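Local coordinates for protein DNA endonuclease I-CvuI (PDB 5A77) that probably cuts double-stranded DNA at a specific target site as a LAGLIDADG homing endonuclease, serving intron homing, at residues N26-Y39 and R143-L157. Numbering follows the deposited sequence.
Sequences NAQIVSREDYLLKY and RTILAENVRECLKKL. With nucleotides of chain F; nucleotides of chain C.
Arg143 reaches from the loop before helix 147-156 to strand 23-31, an edge strand, within this chain, of the antiparallel DNA-binding sheet of the LAGLIDADG fold. Its NH1 meets the backbone oxygen Ala27 O at 2.6 Å, in the carbonyl plane, while NH2 adds a weaker bond to the same oxygen. The same group also binds the DNA: NH2 gives a hydrogen bond to OP2 of DC3 of chain F (3.1 Å). With CG set between the backbone N and the carbonyl carbon (chi1 89°) and a bend at chi3, the long chain skirts the phosphate and turns both terminal nitrogens to Ala27 O, leaving NH2 in reach of OP2 as well. The neighbouring amide of Asn26, turned 76° from the guanidinium plane, grips the same nucleotide through ND2, 2.9 Å from O5' of DC3. Replacing the arginine by an alanine would probably cost this phosphate a positive charge and leave Ala27 O without its two N-H donors from this side chain.

Further along, branched aliphatic residues suit the seam between sheet and helix. Ile29 CG2 packs against Val150 CG2 at 3.6 Å, and Ala128 of helix 121-135 also touches Ile29. Tyr39, where the chain re-enters the sheet after two type I turns, offers a broad ring: Val150 CG2 sits over one face in a CH-pi contact, 3.7 Å from the centroid, while Ile145 CD1 comes in at the edge. Ile145 puts CG1 anti to its backbone nitrogen (chi1 -167°), which carries CD1 out to the ring. Beyond Tyr39, Leu37 CB meets Leu154 CD2 at 3.8 Å, joining the turn to the helix. At the N-cap, Leu146 has no polar side chain, and Asn149 OD1 accepts a hydrogen bond from Leu146 N at 3.1 Å, the donor standing above the amide carbonyl plane.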
ATOM      1  N   ASN B  26       9.936  -7.652   8.665  1.00 41.47           N
ATOM      2  CA  ASN B  26       9.690  -8.612   9.730  1.00 41.09           C
ATOM      3  C   ASN B  26      10.959  -9.257  10.273  1.00 42.24           C
ATOM      4  O   ASN B  26      12.047  -9.119   9.712  1.00 41.06           O
ATOM      5  CB  ASN B  26       8.730  -9.701   9.231  1.00 44.60           C
ATOM      6  CG  ASN B  26       7.947 -10.360  10.360  1.00 46.03           C
ATOM      7  OD1 ASN B  26       7.929  -9.868  11.483  1.00 44.54           O
ATOM      8  ND2 ASN B  26       7.289 -11.474  10.057  1.00 49.89           N
ATOM      9  N   ALA B  27      10.799  -9.960  11.383  1.00 42.26           N
ATOM     10  CA  ALA B  27      11.870 -10.712  12.003  1.00 39.08           C
ATOM     11  C   ALA B  27      11.241 -11.894  12.709  1.00 38.40           C
ATOM     12  O   ALA B  27      10.498 -11.724  13.682  1.00 37.59           O
ATOM     13  CB  ALA B  27      12.646  -9.855  12.968  1.00 38.57           C
ATOM     14  N   GLN B  28      11.519 -13.082  12.189  1.00 38.65           N
ATOM     15  CA  GLN B  28      10.962 -14.324  12.708  1.00 42.65           C
ATOM     16  C   GLN B  28      12.031 -15.218  13.308  1.00 40.60           C
ATOM     17  O   GLN B  28      13.165 -15.265  12.833  1.00 39.93           O
ATOM     18  CB  GLN B  28      10.244 -15.107  11.606  1.00 39.96           C
ATOM     19  CG  GLN B  28       9.446 -14.256  10.675  1.00 48.09           C
ATOM     20  CD  GLN B  28       9.355 -14.851   9.294  1.00 46.47           C
ATOM     21  OE1 GLN B  28       9.984 -14.358   8.356  1.00 47.41           O
ATOM     22  NE2 GLN B  28       8.573 -15.921   9.158  1.00 46.54           N
ATOM     23  N   ILE B  29      11.644 -15.943  14.346  1.00 43.20           N
ATOM     24  CA  ILE B  29      12.455 -17.030  14.854  1.00 43.15           C
ATOM     25  C   ILE B  29      12.042 -18.331  14.161  1.00 45.29           C
ATOM     26  O   ILE B  29      10.941 -18.829  14.396  1.00 46.64           O
ATOM     27  CB  ILE B  29      12.298 -17.169  16.368  1.00 40.45           C
ATOM     28  CG1 ILE B  29      12.732 -15.871  17.047  1.00 42.86           C
ATOM     29  CG2 ILE B  29      13.116 -18.350  16.878  1.00 37.46           C
ATOM     30  CD1 ILE B  29      12.223 -15.710  18.467  1.00 40.95           C
ATOM     31  N   VAL B  30      12.897 -18.881  13.300  1.00 40.09           N
ATOM     32  CA  VAL B  30      12.560 -20.157  12.693  1.00 36.98           C
ATOM     33  C   VAL B  30      13.409 -21.272  13.276  1.00 44.16           C
ATOM     34  O   VAL B  30      14.616 -21.123  13.530  1.00 42.15           O
ATOM     35  CB  VAL B  30      12.699 -20.147  11.144  1.00 40.34           C
ATOM     36  CG1 VAL B  30      11.982 -18.939  10.545  1.00 36.63           C
ATOM     37  CG2 VAL B  30      14.160 -20.206  10.694  1.00 39.63           C
ATOM     38  N   SER B  31      12.745 -22.392  13.521  1.00 44.94           N
ATOM     39  CA  SER B  31      13.415 -23.582  13.989  1.00 42.51           C
ATOM     40  C   SER B  31      14.129 -24.252  12.818  1.00 44.48           C
ATOM     41  O   SER B  31      13.531 -24.504  11.778  1.00 46.68           O
ATOM     42  CB  SER B  31      12.418 -24.538  14.631  1.00 43.14           C
ATOM     43  OG  SER B  31      11.700 -25.230  13.629  1.00 48.37           O
ATOM     44  N   ARG B  32      15.420 -24.508  12.993  1.00 43.73           N
ATOM     45  CA  ARG B  32      16.231 -25.198  12.007  1.00 45.15           C
ATOM     46  C   ARG B  32      16.941 -26.350  12.722  1.00 48.38           C
ATOM     47  O   ARG B  32      17.837 -26.120  13.538  1.00 42.84           O
ATOM     48  CB  ARG B  32      17.242 -24.247  11.374  1.00 41.73           C
ATOM     49  CG  ARG B  32      16.656 -23.083  10.608  1.00 42.92           C
ATOM     50  CD  ARG B  32      15.833 -23.541   9.413  1.00 39.27           C
ATOM     51  NE  ARG B  32      16.607 -24.355   8.485  1.00 44.13           N
ATOM     52  CZ  ARG B  32      16.201 -24.676   7.257  1.00 47.69           C
ATOM     53  NH1 ARG B  32      15.028 -24.236   6.802  1.00 42.50           N
ATOM     54  NH2 ARG B  32      16.971 -25.431   6.476  1.00 41.16           N
ATOM     55  N   GLU B  33      16.538 -27.584  12.428  1.00 49.55           N
ATOM     56  CA  GLU B  33      16.967 -28.719  13.243  1.00 53.80           C
ATOM     57  C   GLU B  33      18.438 -29.074  13.053  1.00 48.26           C
ATOM     58  O   GLU B  33      19.016 -29.750  13.892  1.00 51.02           O
ATOM     59  CB  GLU B  33      16.100 -29.945  12.950  1.00 58.04           C
ATOM     60  CG  GLU B  33      15.120 -30.268  14.074  1.00 65.47           C
ATOM     61  CD  GLU B  33      13.855 -30.942  13.568  1.00 76.72           C
ATOM     62  OE1 GLU B  33      13.935 -32.129  13.183  1.00 82.36           O
ATOM     63  OE2 GLU B  33      12.787 -30.286  13.542  1.00 77.19           O
ATOM     64  N   ASP B  34      19.042 -28.615  11.963  1.00 48.52           N
ATOM     65  CA  ASP B  34      20.459 -28.882  11.728  1.00 47.30           C
ATOM     66  C   ASP B  34      21.345 -27.808  12.359  1.00 43.90           C
ATOM     67  O   ASP B  34      22.578 -27.911  12.316  1.00 42.55           O
ATOM     68  CB  ASP B  34      20.764 -29.006  10.220  1.00 46.33           C
ATOM     69  CG  ASP B  34      19.976 -28.018   9.366  1.00 52.78           C
ATOM     70  OD1 ASP B  34      19.903 -26.824   9.739  1.00 54.56           O
ATOM     71  OD2 ASP B  34      19.461 -28.431   8.299  1.00 54.47           O
ATOM     72  N   TYR B  35      20.721 -26.785  12.942  1.00 42.35           N
ATOM     73  CA  TYR B  35      21.446 -25.732  13.662  1.00 41.43           C
ATOM     74  C   TYR B  35      21.909 -26.239  15.021  1.00 40.67           C
ATOM     75  O   TYR B  35      21.163 -26.949  15.706  1.00 41.63           O
ATOM     76  CB  TYR B  35      20.566 -24.490  13.867  1.00 43.68           C
ATOM     77  CG  TYR B  35      20.632 -23.417  12.795  1.00 42.19           C
ATOM     78  CD1 TYR B  35      20.502 -23.736  11.443  1.00 38.15           C
ATOM     79  CD2 TYR B  35      20.767 -22.069  13.146  1.00 37.09           C
ATOM     80  CE1 TYR B  35      20.532 -22.743  10.460  1.00 36.46           C
ATOM     81  CE2 TYR B  35      20.805 -21.070  12.176  1.00 38.92           C
ATOM     82  CZ  TYR B  35      20.679 -21.414  10.831  1.00 39.41           C
ATOM     83  OH  TYR B  35      20.717 -20.429   9.869  1.00 33.91           O
ATOM     84  N   LEU B  36      23.131 -25.873  15.410  1.00 44.08           N
ATOM     85  CA  LEU B  36      23.653 -26.183  16.752  1.00 40.65           C
ATOM     86  C   LEU B  36      22.711 -25.715  17.849  1.00 37.50           C
ATOM     87  O   LEU B  36      22.371 -26.487  18.737  1.00 40.83           O
ATOM     88  CB  LEU B  36      25.032 -25.554  16.966  1.00 38.62           C
ATOM     89  CG  LEU B  36      26.108 -26.603  17.264  1.00 41.17           C
ATOM     90  CD1 LEU B  36      26.186 -27.588  16.125  1.00 40.09           C
ATOM     91  CD2 LEU B  36      27.467 -25.985  17.524  1.00 43.92           C
ATOM     92  N   LEU B  37      22.284 -24.454  17.759  1.00 43.64           N
ATOM     93  CA  LEU B  37      21.350 -23.830  18.711  1.00 39.56           C
ATOM     94  C   LEU B  37      19.882 -23.914  18.277  1.00 39.55           C
ATOM     95  O   LEU B  37      19.049 -23.173  18.783  1.00 39.81           O
ATOM     96  CB  LEU B  37      21.713 -22.357  18.918  1.00 32.00           C
ATOM     97  CG  LEU B  37      23.202 -22.057  19.083  1.00 35.80           C
ATOM     98  CD1 LEU B  37      23.453 -20.566  19.128  1.00 37.22           C
ATOM     99  CD2 LEU B  37      23.704 -22.717  20.330  1.00 37.12           C
ATOM    100  N   LYS B  38      19.576 -24.773  17.305  1.00 44.97           N
ATOM    101  CA  LYS B  38      18.187 -25.074  16.922  1.00 43.21           C
ATOM    102  C   LYS B  38      17.367 -23.924  16.308  1.00 41.84           C
ATOM    103  O   LYS B  38      16.297 -24.172  15.745  1.00 39.23           O
ATOM    104  CB  LYS B  38      17.421 -25.613  18.141  1.00 44.55           C
ATOM    105  CG  LYS B  38      17.948 -26.921  18.681  1.00 47.07           C
ATOM    106  CD  LYS B  38      17.796 -28.023  17.655  1.00 49.03           C
ATOM    107  CE  LYS B  38      18.591 -29.265  18.043  1.00 48.47           C
ATOM    108  NZ  LYS B  38      18.425 -30.324  17.007  1.00 48.94           N
ATOM    109  N   TYR B  39      17.831 -22.680  16.421  1.00 38.36           N
ATOM    110  CA  TYR B  39      17.033 -21.560  15.914  1.00 41.57           C
ATOM    111  C   TYR B  39      17.827 -20.530  15.122  1.00 39.08           C
ATOM    112  O   TYR B  39      18.993 -20.250  15.405  1.00 39.61           O
ATOM    113  CB  TYR B  39      16.301 -20.841  17.068  1.00 41.93           C
ATOM    114  CG  TYR B  39      15.199 -21.654  17.715  1.00 39.42           C
ATOM    115  CD1 TYR B  39      13.945 -21.745  17.135  1.00 43.32           C
ATOM    116  CD2 TYR B  39      15.415 -22.332  18.903  1.00 44.36           C
ATOM    117  CE1 TYR B  39      12.936 -22.486  17.724  1.00 43.59           C
ATOM    118  CE2 TYR B  39      14.411 -23.076  19.500  1.00 46.21           C
ATOM    119  CZ  TYR B  39      13.175 -23.148  18.905  1.00 44.85           C
ATOM    120  OH  TYR B  39      12.174 -23.887  19.493  1.00 46.42           O
ATOM    121  N   ARG B 143       1.952 -15.930  15.167  1.00 57.60           N
ATOM    122  CA  ARG B 143       3.229 -16.506  15.608  1.00 61.70           C
ATOM    123  C   ARG B 143       3.192 -17.184  16.980  1.00 62.55           C
ATOM    124  O   ARG B 143       2.810 -16.601  17.971  1.00 62.95           O
ATOM    125  CB  ARG B 143       4.467 -15.606  15.329  1.00 56.01           C
ATOM    126  CG  ARG B 143       4.901 -14.586  16.360  1.00 61.29           C
ATOM    127  CD  ARG B 143       6.338 -14.088  16.145  1.00 61.70           C
ATOM    128  NE  ARG B 143       6.454 -12.944  15.245  1.00 49.32           N
ATOM    129  CZ  ARG B 143       7.567 -12.305  14.896  1.00 52.57           C
ATOM    130  NH1 ARG B 143       8.735 -12.635  15.351  1.00 43.90           N
ATOM    131  NH2 ARG B 143       7.509 -11.308  14.072  1.00 62.71           N
ATOM    132  N   THR B 144       3.540 -18.462  16.969  1.00 65.44           N
ATOM    133  CA  THR B 144       3.604 -19.322  18.132  1.00 65.65           C
ATOM    134  C   THR B 144       4.994 -19.275  18.746  1.00 63.15           C
ATOM    135  O   THR B 144       5.142 -19.396  19.963  1.00 66.20           O
ATOM    136  CB  THR B 144       3.250 -20.769  17.762  1.00 67.72           C
ATOM    137  OG1 THR B 144       4.253 -21.292  16.879  1.00 66.45           O
ATOM    138  CG2 THR B 144       1.893 -20.820  17.064  1.00 64.82           C
ATOM    139  N   ILE B 145       6.004 -19.059  17.901  1.00 59.90           N
ATOM    140  CA  ILE B 145       7.410 -19.232  18.290  1.00 58.76           C
ATOM    141  C   ILE B 145       8.096 -17.950  18.837  1.00 54.81           C
ATOM    142  O   ILE B 145       8.444 -17.024  18.106  1.00 56.43           O
ATOM    143  CB  ILE B 145       8.198 -19.808  17.083  1.00 59.10           C
ATOM    144  CG1 ILE B 145       9.573 -20.303  17.484  1.00 53.30           C
ATOM    145  CG2 ILE B 145       8.271 -18.836  15.903  1.00 63.76           C
ATOM    146  CD1 ILE B 145      10.067 -21.311  16.486  1.00 57.78           C
ATOM    147  N   LEU B 146       8.277 -17.889  20.150  1.00 54.00           N
ATOM    148  CA  LEU B 146       8.786 -16.669  20.772  1.00 52.93           C
ATOM    149  C   LEU B 146      10.160 -16.870  21.408  1.00 53.69           C
ATOM    150  O   LEU B 146      10.680 -17.994  21.450  1.00 53.90           O
ATOM    151  CB  LEU B 146       7.801 -16.165  21.823  1.00 54.13           C
ATOM    152  CG  LEU B 146       6.496 -15.589  21.278  1.00 62.79           C
ATOM    153  CD1 LEU B 146       5.323 -16.165  22.065  1.00 59.88           C
ATOM    154  CD2 LEU B 146       6.517 -14.062  21.324  1.00 62.41           C
ATOM    155  N   ALA B 147      10.746 -15.777  21.891  1.00 48.17           N
ATOM    156  CA  ALA B 147      12.054 -15.833  22.536  1.00 47.41           C
ATOM    157  C   ALA B 147      12.076 -16.839  23.678  1.00 52.12           C
ATOM    158  O   ALA B 147      13.043 -17.591  23.810  1.00 49.90           O
ATOM    159  CB  ALA B 147      12.466 -14.465  23.040  1.00 44.84           C
ATOM    160  N   GLU B 148      11.013 -16.864  24.486  1.00 53.89           N
ATOM    161  CA  GLU B 148      10.936 -17.774  25.636  1.00 54.62           C
ATOM    162  C   GLU B 148      11.158 -19.233  25.226  1.00 54.76           C
ATOM    163  O   GLU B 148      11.664 -20.033  26.016  1.00 55.26           O
ATOM    164  CB  GLU B 148       9.585 -17.645  26.350  1.00 50.10           C
ATOM    165  CG  GLU B 148       9.633 -17.079  27.773  1.00 57.02           C
ATOM    166  CD  GLU B 148      10.817 -17.574  28.619  1.00 67.13           C
ATOM    167  OE1 GLU B 148      10.885 -18.781  28.949  1.00 68.35           O
ATOM    168  OE2 GLU B 148      11.671 -16.735  28.987  1.00 62.29           O
ATOM    169  N   ASN B 149      10.775 -19.577  23.996  1.00 51.39           N
ATOM    170  CA  ASN B 149      11.027 -20.922  23.487  1.00 55.50           C
ATOM    171  C   ASN B 149      12.522 -21.137  23.256  1.00 53.41           C
ATOM    172  O   ASN B 149      13.102 -22.120  23.733  1.00 51.80           O
ATOM    173  CB  ASN B 149      10.241 -21.179  22.198  1.00 50.60           C
ATOM    174  CG  ASN B 149       8.739 -21.064  22.400  1.00 51.92           C
ATOM    175  OD1 ASN B 149       8.003 -20.684  21.491  1.00 57.00           O
ATOM    176  ND2 ASN B 149       8.279 -21.381  23.601  1.00 53.10           N
ATOM    177  N   VAL B 150      13.141 -20.200  22.545  1.00 49.66           N
ATOM    178  CA  VAL B 150      14.572 -20.243  22.289  1.00 48.28           C
ATOM    179  C   VAL B 150      15.374 -20.304  23.594  1.00 52.03           C
ATOM    180  O   VAL B 150      16.231 -21.189  23.768  1.00 47.78           O
ATOM    181  CB  VAL B 150      15.017 -19.027  21.459  1.00 41.28           C
ATOM    182  CG1 VAL B 150      16.520 -18.927  21.390  1.00 43.16           C
ATOM    183  CG2 VAL B 150      14.451 -19.135  20.076  1.00 45.42           C
ATOM    184  N   ARG B 151      15.088 -19.384  24.511  1.00 47.50           N
ATOM    185  CA  ARG B 151      15.860 -19.288  25.739  1.00 49.78           C
ATOM    186  C   ARG B 151      15.787 -20.604  26.510  1.00 53.59           C
ATOM    187  O   ARG B 151      16.796 -21.091  27.029  1.00 51.15           O
ATOM    188  CB  ARG B 151      15.377 -18.134  26.616  1.00 51.44           C
ATOM    189  CG  ARG B 151      14.879 -18.544  27.978  1.00 55.68           C
ATOM    190  CD  ARG B 151      14.593 -17.345  28.852  1.00 63.64           C
ATOM    191  NE  ARG B 151      14.169 -17.754  30.190  1.00 73.49           N
ATOM    192  CZ  ARG B 151      15.009 -18.154  31.139  1.00 74.61           C
ATOM    193  NH1 ARG B 151      16.304 -18.194  30.870  1.00 74.97           N
ATOM    194  NH2 ARG B 151      14.565 -18.509  32.342  1.00 69.79           N
ATOM    195  N   GLU B 152      14.611 -21.212  26.547  1.00 51.58           N
ATOM    196  CA  GLU B 152      14.457 -22.374  27.394  1.00 53.60           C
ATOM    197  C   GLU B 152      15.119 -23.612  26.812  1.00 54.86           C
ATOM    198  O   GLU B 152      15.698 -24.408  27.550  1.00 58.72           O
ATOM    199  CB  GLU B 152      12.967 -22.601  27.694  1.00 60.38           C
ATOM    200  CG  GLU B 152      12.754 -23.461  28.930  1.00 70.09           C
ATOM    201  CD  GLU B 152      13.068 -22.761  30.270  1.00 72.08           C
ATOM    202  OE1 GLU B 152      13.500 -21.577  30.311  1.00 72.96           O
ATOM    203  OE2 GLU B 152      12.899 -23.449  31.298  1.00 71.62           O
ATOM    204  N   CYS B 153      15.053 -23.752  25.495  1.00 51.87           N
ATOM    205  CA  CYS B 153      15.654 -24.884  24.805  1.00 49.54           C
ATOM    206  C   CYS B 153      17.173 -24.699  24.733  1.00 47.16           C
ATOM    207  O   CYS B 153      17.932 -25.665  24.711  1.00 48.43           O
ATOM    208  CB  CYS B 153      15.061 -25.026  23.403  1.00 53.91           C
ATOM    209  SG  CYS B 153      15.977 -26.046  22.237  1.00 60.56           S
ATOM    210  N   LEU B 154      17.613 -23.444  24.722  1.00 45.60           N
ATOM    211  CA  LEU B 154      19.025 -23.116  24.858  1.00 45.22           C
ATOM    212  C   LEU B 154      19.499 -23.587  26.219  1.00 53.48           C
ATOM    213  O   LEU B 154      20.602 -24.133  26.357  1.00 52.49           O
ATOM    214  CB  LEU B 154      19.261 -21.613  24.721  1.00 46.93           C
ATOM    215  CG  LEU B 154      19.314 -21.012  23.319  1.00 53.21           C
ATOM    216  CD1 LEU B 154      19.547 -19.504  23.371  1.00 50.31           C
ATOM    217  CD2 LEU B 154      20.371 -21.698  22.458  1.00 43.91           C
ATOM    218  N   LYS B 155      18.655 -23.356  27.224  1.00 53.09           N
ATOM    219  CA  LYS B 155      18.929 -23.787  28.585  1.00 53.54           C
ATOM    220  C   LYS B 155      19.157 -25.291  28.635  1.00 50.53           C
ATOM    221  O   LYS B 155      20.061 -25.758  29.322  1.00 50.13           O
ATOM    222  CB  LYS B 155      17.772 -23.383  29.506  1.00 54.41           C
ATOM    223  CG  LYS B 155      18.190 -22.694  30.782  1.00 55.32           C
ATOM    224  CD  LYS B 155      17.658 -21.267  30.865  1.00 61.43           C
ATOM    225  CE  LYS B 155      17.553 -20.849  32.332  1.00 73.03           C
ATOM    226  NZ  LYS B 155      18.022 -19.459  32.613  1.00 75.00           N
ATOM    227  N   LYS B 156      18.339 -26.039  27.893  1.00 51.36           N
ATOM    228  CA  LYS B 156      18.418 -27.503  27.876  1.00 55.51           C
ATOM    229  C   LYS B 156      19.508 -28.066  26.964  1.00 53.14           C
ATOM    230  O   LYS B 156      19.778 -29.260  27.002  1.00 55.40           O
ATOM    231  CB  LYS B 156      17.075 -28.120  27.467  1.00 51.82           C
ATOM    232  CG  LYS B 156      15.882 -27.411  28.047  1.00 57.65           C
ATOM    233  CD  LYS B 156      14.568 -28.133  27.766  1.00 61.18           C
ATOM    234  CE  LYS B 156      13.618 -27.949  28.939  1.00 63.77           C
ATOM    235  NZ  LYS B 156      13.699 -26.545  29.451  1.00 64.12           N
ATOM    236  N   LEU B 157      20.129 -27.227  26.141  1.00 52.13           N
ATOM    237  CA  LEU B 157      21.258 -27.693  25.339  1.00 50.39           C
ATOM    238  C   LEU B 157      22.522 -27.585  26.160  1.00 54.56           C
ATOM    239  O   LEU B 157      23.592 -28.013  25.724  1.00 55.26           O
ATOM    240  CB  LEU B 157      21.382 -26.900  24.045  1.00 47.66           C
ATOM    241  CG  LEU B 157      20.299 -27.329  23.059  1.00 50.46           C
ATOM    242  CD1 LEU B 157      20.188 -26.362  21.886  1.00 45.59           C
ATOM    243  CD2 LEU B 157      20.566 -28.755  22.585  1.00 44.01           C
TER
ATOM    244  P    DC F   3       4.317 -12.312  12.091  1.00 53.30           P
ATOM    245  OP1  DC F   3       3.732 -12.984  13.269  1.00 51.21           O
ATOM    246  OP2  DC F   3       4.991 -11.011  12.249  1.00 53.64           O
ATOM    247  O5'  DC F   3       5.354 -13.259  11.302  1.00 49.17           O
ATOM    248  C5'  DC F   3       5.559 -14.606  11.695  1.00 45.51           C
ATOM    249  C4'  DC F   3       4.343 -15.467  11.412  1.00 48.61           C
ATOM    250  O4'  DC F   3       3.751 -15.076  10.150  1.00 49.83           O
ATOM    251  C3'  DC F   3       4.650 -16.948  11.280  1.00 50.21           C
ATOM    252  O3'  DC F   3       4.572 -17.580  12.569  1.00 56.49           O
ATOM    253  C2'  DC F   3       3.561 -17.446  10.336  1.00 49.29           C
ATOM    254  C1'  DC F   3       3.287 -16.221   9.452  1.00 47.45           C
ATOM    255  N1   DC F   3       3.938 -16.254   8.077  1.00 41.25           N
ATOM    256  C2   DC F   3       3.552 -17.224   7.144  1.00 39.67           C
ATOM    257  O2   DC F   3       2.703 -18.064   7.463  1.00 39.82           O
ATOM    258  N3   DC F   3       4.130 -17.224   5.911  1.00 40.15           N
ATOM    259  C4   DC F   3       5.043 -16.304   5.606  1.00 39.12           C
ATOM    260  N4   DC F   3       5.570 -16.335   4.387  1.00 36.51           N
ATOM    261  C5   DC F   3       5.440 -15.297   6.537  1.00 41.04           C
ATOM    262  C6   DC F   3       4.866 -15.308   7.745  1.00 40.53           C
TER
ATOM    263  P    DC C   2      25.960 -23.960  13.348  1.00 37.82           P
ATOM    264  OP1  DC C   2      27.084 -23.729  14.284  1.00 48.21           O
ATOM    265  OP2  DC C   2      24.587 -24.211  13.855  1.00 33.44           O
ATOM    266  O5'  DC C   2      25.953 -22.730  12.324  1.00 44.60           O
ATOM    267  C5'  DC C   2      24.794 -22.434  11.547  1.00 38.42           C
ATOM    268  C4'  DC C   2      25.186 -21.768  10.244  1.00 38.00           C
ATOM    269  O4'  DC C   2      25.296 -22.786   9.215  1.00 39.34           O
ATOM    270  C3'  DC C   2      24.189 -20.729   9.732  1.00 40.83           C
ATOM    271  O3'  DC C   2      24.848 -19.518   9.337  1.00 36.60           O
ATOM    272  C2'  DC C   2      23.500 -21.408   8.545  1.00 38.77           C
ATOM    273  C1'  DC C   2      24.506 -22.459   8.099  1.00 39.65           C
ATOM    274  N1   DC C   2      23.828 -23.694   7.604  1.00 37.78           N
ATOM    275  C2   DC C   2      23.712 -23.902   6.237  1.00 35.80           C
ATOM    276  O2   DC C   2      24.218 -23.078   5.458  1.00 36.43           O
ATOM    277  N3   DC C   2      23.069 -25.013   5.797  1.00 37.11           N
ATOM    278  C4   DC C   2      22.532 -25.867   6.672  1.00 37.29           C
ATOM    279  N4   DC C   2      21.907 -26.953   6.190  1.00 37.31           N
ATOM    280  C5   DC C   2      22.630 -25.659   8.074  1.00 37.09           C
ATOM    281  C6   DC C   2      23.267 -24.564   8.491  1.00 37.83           C
TER
ATOM    282  P    DG F   4       5.802 -18.470  13.114  1.00 59.88           P
ATOM    283  OP1  DG F   4       5.581 -18.791  14.539  1.00 62.56           O
ATOM    284  OP2  DG F   4       7.069 -17.848  12.666  1.00 53.16           O
ATOM    285  O5'  DG F   4       5.607 -19.855  12.371  1.00 54.29           O
ATOM    286  C5'  DG F   4       4.383 -20.556  12.510  1.00 51.54           C
ATOM    287  C4'  DG F   4       4.322 -21.648  11.480  1.00 51.47           C
ATOM    288  O4'  DG F   4       4.340 -21.030  10.155  1.00 46.84           O
ATOM    289  C3'  DG F   4       5.521 -22.607  11.537  1.00 48.37           C
ATOM    290  O3'  DG F   4       5.108 -23.961  11.345  1.00 54.86           O
ATOM    291  C2'  DG F   4       6.412 -22.131  10.399  1.00 48.34           C
ATOM    292  C1'  DG F   4       5.411 -21.567   9.397  1.00 45.08           C
ATOM    293  N9   DG F   4       6.025 -20.529   8.576  1.00 39.58           N
ATOM    294  C8   DG F   4       6.705 -19.420   9.020  1.00 39.72           C
ATOM    295  N7   DG F   4       7.204 -18.700   8.059  1.00 38.92           N
ATOM    296  C5   DG F   4       6.846 -19.384   6.902  1.00 36.05           C
ATOM    297  C6   DG F   4       7.122 -19.090   5.557  1.00 38.22           C
ATOM    298  O6   DG F   4       7.746 -18.126   5.099  1.00 42.53           O
ATOM    299  N1   DG F   4       6.590 -20.047   4.695  1.00 39.99           N
ATOM    300  C2   DG F   4       5.883 -21.154   5.097  1.00 40.16           C
ATOM    301  N2   DG F   4       5.450 -21.971   4.128  1.00 39.80           N
ATOM    302  N3   DG F   4       5.616 -21.438   6.363  1.00 39.37           N
ATOM    303  C4   DG F   4       6.134 -20.518   7.205  1.00 37.86           C
TER